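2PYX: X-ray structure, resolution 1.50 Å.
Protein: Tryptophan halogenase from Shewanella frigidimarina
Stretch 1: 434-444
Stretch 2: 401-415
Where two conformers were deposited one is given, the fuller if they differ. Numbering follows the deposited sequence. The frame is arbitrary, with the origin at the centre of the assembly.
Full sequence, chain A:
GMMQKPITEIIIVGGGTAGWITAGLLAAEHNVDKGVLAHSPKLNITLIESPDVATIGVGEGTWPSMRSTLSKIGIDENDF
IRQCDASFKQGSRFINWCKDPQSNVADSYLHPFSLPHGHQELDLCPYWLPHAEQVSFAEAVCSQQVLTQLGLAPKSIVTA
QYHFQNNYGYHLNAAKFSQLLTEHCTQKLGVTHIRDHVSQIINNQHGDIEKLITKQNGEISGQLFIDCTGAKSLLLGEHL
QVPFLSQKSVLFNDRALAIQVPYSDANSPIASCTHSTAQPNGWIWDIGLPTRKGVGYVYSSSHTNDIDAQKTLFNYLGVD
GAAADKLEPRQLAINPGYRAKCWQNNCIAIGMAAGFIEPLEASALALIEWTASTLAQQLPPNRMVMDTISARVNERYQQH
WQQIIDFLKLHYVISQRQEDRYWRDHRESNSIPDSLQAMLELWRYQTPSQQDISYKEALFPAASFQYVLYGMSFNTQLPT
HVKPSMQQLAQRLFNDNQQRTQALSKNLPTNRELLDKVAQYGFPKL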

# COMPACT_ATOMS: atom_id res chain seq x y z
N ASP A 434 3.81 19.89 11.04
CA ASP A 434 5.05 20.48 11.48
C ASP A 434 6.24 19.59 11.15
O ASP A 434 7.30 20.10 10.82
CB ASP A 434 5.03 20.68 13.00
CG ASP A 434 4.06 21.71 13.45
OD1 ASP A 434 3.61 22.56 12.65
OD2 ASP A 434 3.79 21.69 14.69
N SER A 435 6.08 18.28 11.30
CA SER A 435 7.19 17.36 11.00
C SER A 435 7.64 17.50 9.54
O SER A 435 8.85 17.51 9.22
CB SER A 435 6.76 15.92 11.31
OG SER A 435 5.50 15.65 10.70
N LEU A 436 6.67 17.63 8.63
CA LEU A 436 6.99 17.80 7.21
C LEU A 436 7.56 19.18 6.94
O LEU A 436 8.47 19.33 6.12
CB LEU A 436 5.76 17.58 6.34
CG LEU A 436 5.99 17.68 4.82
CD1 LEU A 436 7.06 16.72 4.28
CD2 LEU A 436 4.70 17.43 4.09
N GLN A 437 7.03 20.20 7.59
CA GLN A 437 7.60 21.55 7.42
C GLN A 437 9.10 21.54 7.75
O GLN A 437 9.90 22.17 7.08
CB GLN A 437 6.87 22.56 8.31
CG GLN A 437 5.46 22.92 7.88
CD GLN A 437 4.81 24.00 8.75
OE1 GLN A 437 5.48 24.93 9.21
NE2 GLN A 437 3.51 23.89 8.96
N ALA A 438 9.46 20.82 8.82
CA ALA A 438 10.87 20.77 9.21
C ALA A 438 11.71 20.11 8.13
O ALA A 438 12.83 20.55 7.82
CB ALA A 438 11.05 20.06 10.53
N MSE A 439 11.18 19.04 7.55
CA MSE A 439 11.90 18.34 6.49
C MSE A 439 12.05 19.17 5.24
O MSE A 439 13.10 19.20 4.60
CB MSE A 439 11.24 17.03 6.16
CG MSE A 439 11.40 15.96 7.22
SE MSE A 439 13.32 15.48 7.55
CE MSE A 439 13.19 16.22 8.76
N LEU A 440 10.98 19.85 4.86
CA LEU A 440 11.01 20.70 3.66
C LEU A 440 12.06 21.79 3.77
O LEU A 440 12.72 22.13 2.80
CB LEU A 440 9.62 21.31 3.42
CG LEU A 440 8.59 20.32 2.88
CD1 LEU A 440 7.20 20.94 2.94
CD2 LEU A 440 8.95 19.79 1.50
N GLU A 441 12.23 22.32 4.98
CA GLU A 441 13.26 23.31 5.23
C GLU A 441 14.64 22.67 5.16
O GLU A 441 15.54 23.19 4.48
CB GLU A 441 13.01 24.00 6.57
CG GLU A 441 14.08 24.96 7.00
CD GLU A 441 13.86 25.48 8.41
OE1 GLU A 441 14.14 24.77 9.45
OE2 GLU A 441 13.42 26.65 8.47
N LEU A 442 14.83 21.53 5.84
CA LEU A 442 16.11 20.86 5.81
C LEU A 442 16.52 20.46 4.40
O LEU A 442 17.69 20.62 4.02
CB LEU A 442 16.07 19.63 6.72
CG LEU A 442 17.34 18.83 6.85
CD1 LEU A 442 18.45 19.70 7.40
CD2 LEU A 442 17.12 17.60 7.73
N TRP A 443 15.55 19.97 3.61
CA TRP A 443 15.87 19.43 2.30
C TRP A 443 16.21 20.51 1.28
O TRP A 443 16.74 20.18 0.23
CB TRP A 443 14.74 18.53 1.82
CG TRP A 443 14.58 17.31 2.64
CD1 TRP A 443 15.54 16.70 3.41
CD2 TRP A 443 13.40 16.51 2.77
NE1 TRP A 443 15.02 15.56 3.99
CE2 TRP A 443 13.72 15.42 3.62
CE3 TRP A 443 12.10 16.61 2.27
CZ2 TRP A 443 12.77 14.45 3.98
CZ3 TRP A 443 11.16 15.64 2.65
CH2 TRP A 443 11.51 14.60 3.49
N ARG A 444 15.93 21.78 1.59
CA ARG A 444 16.48 22.86 0.77
C ARG A 444 18.00 22.83 0.77
O ARG A 444 18.62 23.33 -0.17
CB ARG A 444 16.01 24.20 1.28
CG ARG A 444 14.56 24.49 1.08
CD ARG A 444 14.20 25.81 1.75
NE ARG A 444 14.89 26.92 1.10
CZ ARG A 444 15.01 28.16 1.59
NH1 ARG A 444 14.49 28.48 2.76
NH2 ARG A 444 15.65 29.08 0.87
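Stretch 2, residues 401-415: WQQIIDFLKLHYVIS

Stretch 2 is helical from W401 through V413, a helix already under way before W401; I414 is the first residue to leave helical phi/psi. It packs on the helix of stretch 1 with the two N-to-C directions 54° apart, a signed crossing angle of -54°, and the axes come within 9.6 Å. Backbones are nearest at L436 and D406, whose CA atoms lie 5.7 Å apart.

L436 covers the most surface. With chi1 t and chi2 p, it enters as a knob among D406, K409, L410 and V413, a hole made by positions i, i+3, i+4 and i+7 of a helix. Its CD2 reaches the backbone, 3.6 Å from D406 O, and lies equally close, 3.6 Å, to K409 CG. That lysine lends only the aliphatic part of its chain: its CB points toward stretch 1, but its end leads away, and NZ is hydrogen-bonded elsewhere in the structure.

D406 has a double role. Its side chain helps wall the hole, with CG 3.9 Å from L436 CB, and its carboxylate accepts the one hydrogen bond across the contact, from S435 OG to D406 OD2 at 2.6 Å. S435, the residue just before L436, thus sets a polar contact directly beside the apolar knob. Q402, one turn before D406, brings OE1 to 3.7 Å from S435 OG.

One turn beyond L436, L440 continues the apolar strip. Its CD2 meets L410 CD1 at 3.7 Å and I414 CG2 at 3.9 Å, while its CD1 lies 3.7 Å from V413 CG1. L410 starts sideways, but its end comes nearer, so that CD1 also meets the edge of the W443 ring, 4.2 Å from CZ3. The rule is compact: L436, L440 and W443, spaced 4 and 3 apart, supply the apolar face of stretch 1, and L410, V413 and I414 meet it, with a serine–aspartate hydrogen bond at its border.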

# COMPACT_ATOMS: atom_id res chain seq x y z
N TRP A 401 1.97 6.07 10.70
CA TRP A 401 0.89 6.99 10.23
C TRP A 401 1.42 8.40 10.05
O TRP A 401 1.07 9.08 9.09
CB TRP A 401 -0.35 6.90 11.12
CG TRP A 401 -1.27 5.83 10.64
CD1 TRP A 401 -1.46 4.57 11.16
CD2 TRP A 401 -2.11 5.92 9.50
NE1 TRP A 401 -2.40 3.90 10.42
CE2 TRP A 401 -2.84 4.73 9.41
CE3 TRP A 401 -2.37 6.94 8.57
CZ2 TRP A 401 -3.75 4.50 8.39
CZ3 TRP A 401 -3.30 6.71 7.57
CH2 TRP A 401 -3.96 5.50 7.49
N GLN A 402 2.29 8.86 10.92
CA GLN A 402 2.90 10.19 10.70
C GLN A 402 3.66 10.19 9.39
O GLN A 402 3.58 11.16 8.63
CB GLN A 402 3.78 10.62 11.88
CG GLN A 402 4.56 11.92 11.63
CD GLN A 402 5.45 12.36 12.82
OE1 GLN A 402 5.12 13.29 13.55
NE2 GLN A 402 6.59 11.70 12.99
N GLN A 403 4.43 9.13 9.12
CA GLN A 403 5.20 9.04 7.90
C GLN A 403 4.31 8.98 6.69
O GLN A 403 4.62 9.61 5.66
CB GLN A 403 6.11 7.83 7.91
CG GLN A 403 7.14 7.93 6.82
CD GLN A 403 7.94 6.69 6.57
OE1 GLN A 403 7.40 5.59 6.42
NE2 GLN A 403 9.27 6.89 6.42
N ILE A 404 3.20 8.24 6.76
CA ILE A 404 2.29 8.12 5.61
C ILE A 404 1.72 9.51 5.31
O ILE A 404 1.70 9.96 4.18
CB ILE A 404 1.17 7.11 5.92
CG1 ILE A 404 1.71 5.69 5.87
CG2 ILE A 404 0.02 7.32 4.96
CD1 ILE A 404 0.85 4.71 6.57
N ILE A 405 1.23 10.21 6.33
CA ILE A 405 0.59 11.49 6.10
C ILE A 405 1.61 12.47 5.49
O ILE A 405 1.34 13.20 4.51
CB ILE A 405 -0.08 12.05 7.35
CG1 ILE A 405 -1.19 11.13 7.84
CG2 ILE A 405 -0.64 13.47 7.05
CD1 ILE A 405 -2.25 10.84 6.81
N ASP A 406 2.81 12.48 6.05
CA ASP A 406 3.82 13.41 5.59
C ASP A 406 4.26 13.07 4.17
O ASP A 406 4.46 13.95 3.33
CB ASP A 406 5.06 13.37 6.50
CG ASP A 406 4.83 14.06 7.83
OD1 ASP A 406 3.74 14.63 8.08
OD2 ASP A 406 5.82 14.03 8.64
N PHE A 407 4.44 11.78 3.90
CA PHE A 407 4.90 11.35 2.57
C PHE A 407 3.85 11.69 1.51
O PHE A 407 4.17 12.21 0.44
CB PHE A 407 5.27 9.86 2.54
CG PHE A 407 5.82 9.40 1.22
CD1 PHE A 407 6.85 10.10 0.60
CD2 PHE A 407 5.30 8.29 0.58
CE1 PHE A 407 7.37 9.67 -0.64
CE2 PHE A 407 5.83 7.85 -0.63
CZ PHE A 407 6.85 8.55 -1.23
N LEU A 408 2.59 11.37 1.80
CA LEU A 408 1.51 11.72 0.86
C LEU A 408 1.44 13.21 0.66
O LEU A 408 1.40 13.70 -0.45
CB LEU A 408 0.18 11.18 1.33
CG LEU A 408 -0.11 9.74 0.91
CD1 LEU A 408 0.98 8.73 1.27
CD2 LEU A 408 -1.47 9.29 1.43
N LYS A 409 1.45 13.97 1.76
CA LYS A 409 1.36 15.43 1.66
C LYS A 409 2.50 16.02 0.83
O LYS A 409 2.30 17.00 0.08
CB LYS A 409 1.34 16.05 3.04
CG LYS A 409 1.23 17.58 3.06
CD LYS A 409 -0.09 18.08 2.36
CE LYS A 409 -0.23 19.58 2.52
NZ LYS A 409 -1.64 20.09 2.27
N LEU A 410 3.70 15.46 0.95
CA LEU A 410 4.86 15.89 0.15
C LEU A 410 4.52 15.97 -1.34
O LEU A 410 5.01 16.84 -2.03
CB LEU A 410 6.03 14.90 0.34
CG LEU A 410 7.34 15.24 -0.40
CD1 LEU A 410 7.94 16.52 0.06
CD2 LEU A 410 8.38 14.11 -0.24
N HIS A 411 3.74 15.00 -1.84
CA HIS A 411 3.41 14.92 -3.25
C HIS A 411 2.69 16.19 -3.69
O HIS A 411 2.84 16.62 -4.85
CB HIS A 411 2.52 13.73 -3.58
CG HIS A 411 3.17 12.38 -3.42
ND1 HIS A 411 3.64 11.91 -2.20
CD2 HIS A 411 3.38 11.38 -4.31
CE1 HIS A 411 4.09 10.68 -2.36
NE2 HIS A 411 3.94 10.32 -3.63
N TYR A 412 1.88 16.75 -2.81
CA TYR A 412 1.12 17.97 -3.12
C TYR A 412 1.92 19.23 -2.89
O TYR A 412 1.83 20.20 -3.65
CB TYR A 412 -0.14 18.05 -2.25
CG TYR A 412 -1.13 16.95 -2.48
CD1 TYR A 412 -2.06 17.05 -3.50
CD2 TYR A 412 -1.17 15.79 -1.71
CE1 TYR A 412 -2.95 16.05 -3.72
CE2 TYR A 412 -2.10 14.80 -1.92
CZ TYR A 412 -2.99 14.93 -2.94
OH TYR A 412 -3.93 13.93 -3.17
N VAL A 413 2.65 19.27 -1.79
CA VAL A 413 3.23 20.56 -1.33
C VAL A 413 4.26 21.13 -2.27
O VAL A 413 4.44 22.35 -2.33
CB VAL A 413 3.94 20.44 0.03
CG1 VAL A 413 4.66 21.81 0.40
CG2 VAL A 413 3.00 20.10 1.09
N ILE A 414 4.97 20.26 -2.97
CA ILE A 414 6.04 20.70 -3.86
C ILE A 414 5.62 20.84 -5.34
O ILE A 414 6.47 21.06 -6.23
CB ILE A 414 7.30 19.84 -3.71
CG1 ILE A 414 7.06 18.42 -4.21
CG2 ILE A 414 7.77 19.87 -2.26
CD1 ILE A 414 8.24 17.47 -3.94
N SER A 415 4.32 20.77 -5.59
CA SER A 415 3.81 21.15 -6.90
C SER A 415 4.01 22.64 -7.15
O SER A 415 4.08 23.45 -6.22
CB SER A 415 2.30 20.84 -7.01
OG SER A 415 1.86 21.11 -8.34